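Local structure of probable uracil-DNA glycosylase (Acanthamoeba polyphaga mimivirus, 5X55) at residues A[187-197]-A[208-218]. The protein is probably a uracil-DNA glycosylase, a single-chain member of the UDG-like superfamily built round a four-stranded parallel sheet. Residues are numbered along the deposited sequence; the frame is centred on the assembly and turned at random.
Sequences ILGQDPYPGSC and SFSVPLNCPVP
Y193 reaches across to the loop 208-218 with the outer part of its ring, and its hydroxyl donates a hydrogen bond to F209 O (OH to O 2.8 Å). The donor meets that carbonyl well off its axis, at a C=O...donor angle of 104°, and is tilted 34° from its plane. CG, beside the backbone N and anti to the carbonyl carbon (chi1 -65°), sends the ring across to the loop, where F209 O and S210 O lie along its rim. V211 CG1, 3.5 Å from Y193 CE2, and P218 CG, 3.6 Å from Y193 CZ, approach obliquely, each side chain crossing the tyrosine at about a right angle. Tyrosine suits the place because it offers both an apolar ring and a polar end. Where strand 185-189 runs out, S208 OG donates to I187 O (3.0 Å), while S208 CB packs 3.5 Å from G189 N and occupies the space into which a beta carbon on G189 would point, so glycine suits the place. The F209 ring turns an edge to L188 O and meets W295 edge-to-face. Farther along, C197 SG and C215 SG lie 3.4 Å apart, in contact but not a disulfide. Two neutral hydroxyl-to-carbonyl bonds, with apolar contacts round the Y193 ring, thus join the segments without any charged pair.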
loop_
_atom_site.group_PDB
_atom_site.type_symbol
_atom_site.label_atom_id
_atom_site.label_comp_id
_atom_site.label_asym_id
_atom_site.label_seq_id
_atom_site.Cartn_x
_atom_site.Cartn_y
_atom_site.Cartn_z
ATOM N N ILE A 187 -2.037 -4.063 -4.417
ATOM C CA ILE A 187 -3.037 -4.083 -3.346
ATOM C C ILE A 187 -3.055 -2.710 -2.677
ATOM O O ILE A 187 -2.132 -2.353 -1.931
ATOM C CB ILE A 187 -2.775 -5.191 -2.313
ATOM C CG1 ILE A 187 -2.467 -6.524 -3.010
ATOM C CG2 ILE A 187 -3.990 -5.333 -1.370
ATOM C CD1 ILE A 187 -2.505 -7.719 -2.095
ATOM N N LEU A 188 -4.121 -1.957 -2.905
ATOM C CA LEU A 188 -4.247 -0.626 -2.326
ATOM C C LEU A 188 -4.821 -0.666 -0.915
ATOM O O LEU A 188 -5.847 -1.304 -0.663
ATOM C CB LEU A 188 -5.127 0.238 -3.205
ATOM C CG LEU A 188 -4.350 0.630 -4.447
ATOM C CD1 LEU A 188 -5.343 0.921 -5.543
ATOM C CD2 LEU A 188 -3.467 1.832 -4.128
ATOM N N GLY A 189 -4.142 0.008 0.002
ATOM C CA GLY A 189 -4.760 0.450 1.229
ATOM C C GLY A 189 -5.256 1.888 1.091
ATOM O O GLY A 189 -5.094 2.563 0.069
ATOM N N GLN A 190 -5.889 2.359 2.143
ATOM C CA GLN A 190 -6.395 3.719 2.130
ATOM C C GLN A 190 -5.408 4.619 2.860
ATOM O O GLN A 190 -4.543 5.221 2.220
ATOM C CB GLN A 190 -7.778 3.755 2.755
ATOM C CG GLN A 190 -8.482 5.081 2.627
ATOM C CD GLN A 190 -9.909 5.007 3.170
ATOM O OE1 GLN A 190 -10.851 4.784 2.418
ATOM N NE2 GLN A 190 -10.066 5.201 4.478
ATOM N N ASP A 191 -5.481 4.677 4.189
ATOM C CA ASP A 191 -4.547 5.478 4.969
ATOM C C ASP A 191 -3.588 4.582 5.770
ATOM O O ASP A 191 -3.901 3.418 6.054
ATOM C CB ASP A 191 -5.321 6.428 5.908
ATOM C CG ASP A 191 -6.282 7.358 5.144
ATOM O OD1 ASP A 191 -7.524 7.183 5.234
ATOM O OD2 ASP A 191 -5.788 8.253 4.416
ATOM N N PRO A 192 -2.392 5.072 6.115
ATOM C CA PRO A 192 -1.493 4.275 6.956
ATOM C C PRO A 192 -2.086 4.114 8.349
ATOM O O PRO A 192 -2.944 4.895 8.777
ATOM C CB PRO A 192 -0.191 5.086 6.999
ATOM C CG PRO A 192 -0.354 6.220 5.997
ATOM C CD PRO A 192 -1.841 6.412 5.824
ATOM N N TYR A 193 -1.638 3.062 9.044
ATOM C CA TYR A 193 -2.057 2.865 10.426
ATOM C C TYR A 193 -1.661 4.083 11.244
ATOM O O TYR A 193 -0.526 4.571 11.111
ATOM C CB TYR A 193 -1.434 1.625 11.052
ATOM C CG TYR A 193 -1.866 0.334 10.423
ATOM C CD1 TYR A 193 -3.206 -0.024 10.368
ATOM C CD2 TYR A 193 -0.928 -0.536 9.884
ATOM C CE1 TYR A 193 -3.605 -1.233 9.778
ATOM C CE2 TYR A 193 -1.308 -1.744 9.306
ATOM C CZ TYR A 193 -2.641 -2.089 9.254
ATOM O OH TYR A 193 -3.008 -3.284 8.666
ATOM N N PRO A 194 -2.570 4.625 12.067
ATOM C CA PRO A 194 -2.212 5.777 12.913
ATOM C C PRO A 194 -1.563 5.381 14.227
ATOM O O PRO A 194 -0.966 6.246 14.886
ATOM C CB PRO A 194 -3.571 6.472 13.154
ATOM C CG PRO A 194 -4.543 5.308 13.196
ATOM C CD PRO A 194 -4.003 4.275 12.176
ATOM N N GLY A 195 -1.657 4.109 14.621
ATOM C CA GLY A 195 -1.265 3.685 15.949
ATOM C C GLY A 195 0.224 3.449 16.086
ATOM O O GLY A 195 0.990 3.520 15.126
ATOM N N SER A 196 0.638 3.168 17.325
ATOM C CA SER A 196 2.035 2.903 17.628
ATOM C C SER A 196 2.124 1.924 18.794
ATOM O O SER A 196 1.149 1.705 19.518
ATOM C CB SER A 196 2.795 4.208 17.933
ATOM O OG SER A 196 2.292 4.862 19.081
ATOM N N CYS A 197 3.304 1.308 18.945
ATOM C CA CYS A 197 3.617 0.497 20.119
ATOM C C CYS A 197 3.725 1.384 21.361
ATOM O O CYS A 197 3.739 2.621 21.279
ATOM C CB CYS A 197 4.937 -0.259 19.943
ATOM S SG CYS A 197 5.009 -1.536 18.630
ATOM N N SER A 208 0.920 -1.041 2.614
ATOM C CA SER A 208 -0.442 -1.256 3.080
ATOM C C SER A 208 -0.522 -2.567 3.858
ATOM O O SER A 208 0.181 -3.540 3.553
ATOM C CB SER A 208 -1.446 -1.233 1.915
ATOM O OG SER A 208 -1.150 -2.169 0.899
ATOM N N PHE A 209 -1.322 -2.541 4.927
ATOM C CA PHE A 209 -1.672 -3.674 5.782
ATOM C C PHE A 209 -0.532 -4.212 6.656
ATOM O O PHE A 209 -0.800 -4.740 7.735
ATOM C CB PHE A 209 -2.297 -4.780 4.929
ATOM C CG PHE A 209 -3.600 -4.358 4.313
ATOM C CD1 PHE A 209 -4.759 -4.324 5.088
ATOM C CD2 PHE A 209 -3.658 -3.922 2.987
ATOM C CE1 PHE A 209 -5.967 -3.907 4.543
ATOM C CE2 PHE A 209 -4.861 -3.484 2.443
ATOM C CZ PHE A 209 -6.018 -3.480 3.221
ATOM N N SER A 210 0.722 -4.028 6.262
ATOM C CA SER A 210 1.832 -4.614 6.999
ATOM C C SER A 210 2.223 -3.780 8.225
ATOM O O SER A 210 2.047 -2.556 8.258
ATOM C CB SER A 210 3.040 -4.783 6.072
ATOM O OG SER A 210 4.122 -5.346 6.784
ATOM N N VAL A 211 2.755 -4.464 9.240
ATOM C CA VAL A 211 3.318 -3.837 10.440
ATOM C C VAL A 211 4.646 -4.506 10.782
ATOM O O VAL A 211 4.888 -5.665 10.419
ATOM C CB VAL A 211 2.357 -3.926 11.653
ATOM C CG1 VAL A 211 1.094 -3.098 11.421
ATOM C CG2 VAL A 211 2.016 -5.377 11.995
ATOM N N PRO A 212 5.520 -3.799 11.518
ATOM C CA PRO A 212 6.799 -4.395 11.926
ATOM C C PRO A 212 6.608 -5.647 12.755
ATOM O O PRO A 212 5.562 -5.858 13.382
ATOM C CB PRO A 212 7.459 -3.292 12.763
ATOM C CG PRO A 212 6.849 -2.027 12.252
ATOM C CD PRO A 212 5.418 -2.394 11.952
ATOM N N LEU A 213 7.649 -6.480 12.749
ATOM C CA LEU A 213 7.724 -7.613 13.663
ATOM C C LEU A 213 7.606 -7.137 15.109
ATOM O O LEU A 213 8.010 -6.024 15.446
ATOM C CB LEU A 213 9.050 -8.352 13.478
ATOM C CG LEU A 213 9.314 -8.958 12.101
ATOM C CD1 LEU A 213 10.776 -9.339 11.975
ATOM C CD2 LEU A 213 8.423 -10.161 11.864
ATOM N N ASN A 214 7.056 -8.000 15.965
ATOM C CA ASN A 214 6.870 -7.711 17.388
ATOM C C ASN A 214 5.936 -6.522 17.616
ATOM O O ASN A 214 6.083 -5.784 18.595
ATOM C CB ASN A 214 8.212 -7.477 18.090
ATOM C CG ASN A 214 9.059 -8.725 18.150
ATOM O OD1 ASN A 214 8.565 -9.808 18.476
ATOM N ND2 ASN A 214 10.344 -8.588 17.829
ATOM N N CYS A 215 4.999 -6.306 16.697
ATOM C CA CYS A 215 3.824 -5.455 16.859
ATOM C C CYS A 215 2.581 -6.330 16.871
ATOM O O CYS A 215 2.591 -7.446 16.340
ATOM C CB CYS A 215 3.680 -4.429 15.719
ATOM S SG CYS A 215 4.902 -3.101 15.639
ATOM N N PRO A 216 1.485 -5.856 17.453
ATOM C CA PRO A 216 0.228 -6.599 17.325
ATOM C C PRO A 216 -0.193 -6.699 15.864
ATOM O O PRO A 216 0.023 -5.781 15.076
ATOM C CB PRO A 216 -0.762 -5.769 18.152
ATOM C CG PRO A 216 0.102 -5.006 19.126
ATOM C CD PRO A 216 1.382 -4.722 18.387
ATOM N N VAL A 217 -0.777 -7.835 15.497
ATOM C CA VAL A 217 -1.373 -7.996 14.169
ATOM C C VAL A 217 -2.680 -7.206 14.109
ATOM O O VAL A 217 -3.586 -7.471 14.907
ATOM C CB VAL A 217 -1.621 -9.478 13.846
ATOM C CG1 VAL A 217 -2.382 -9.623 12.511
ATOM C CG2 VAL A 217 -0.304 -10.273 13.841
ATOM N N PRO A 218 -2.835 -6.246 13.198
ATOM C CA PRO A 218 -4.113 -5.512 13.098
ATOM C C PRO A 218 -5.243 -6.401 12.593
ATOM O O PRO A 218 -5.022 -7.364 11.856
ATOM C CB PRO A 218 -3.815 -4.388 12.094
ATOM C CG PRO A 218 -2.288 -4.348 12.003
ATOM C CD PRO A 218 -1.831 -5.751 12.243
#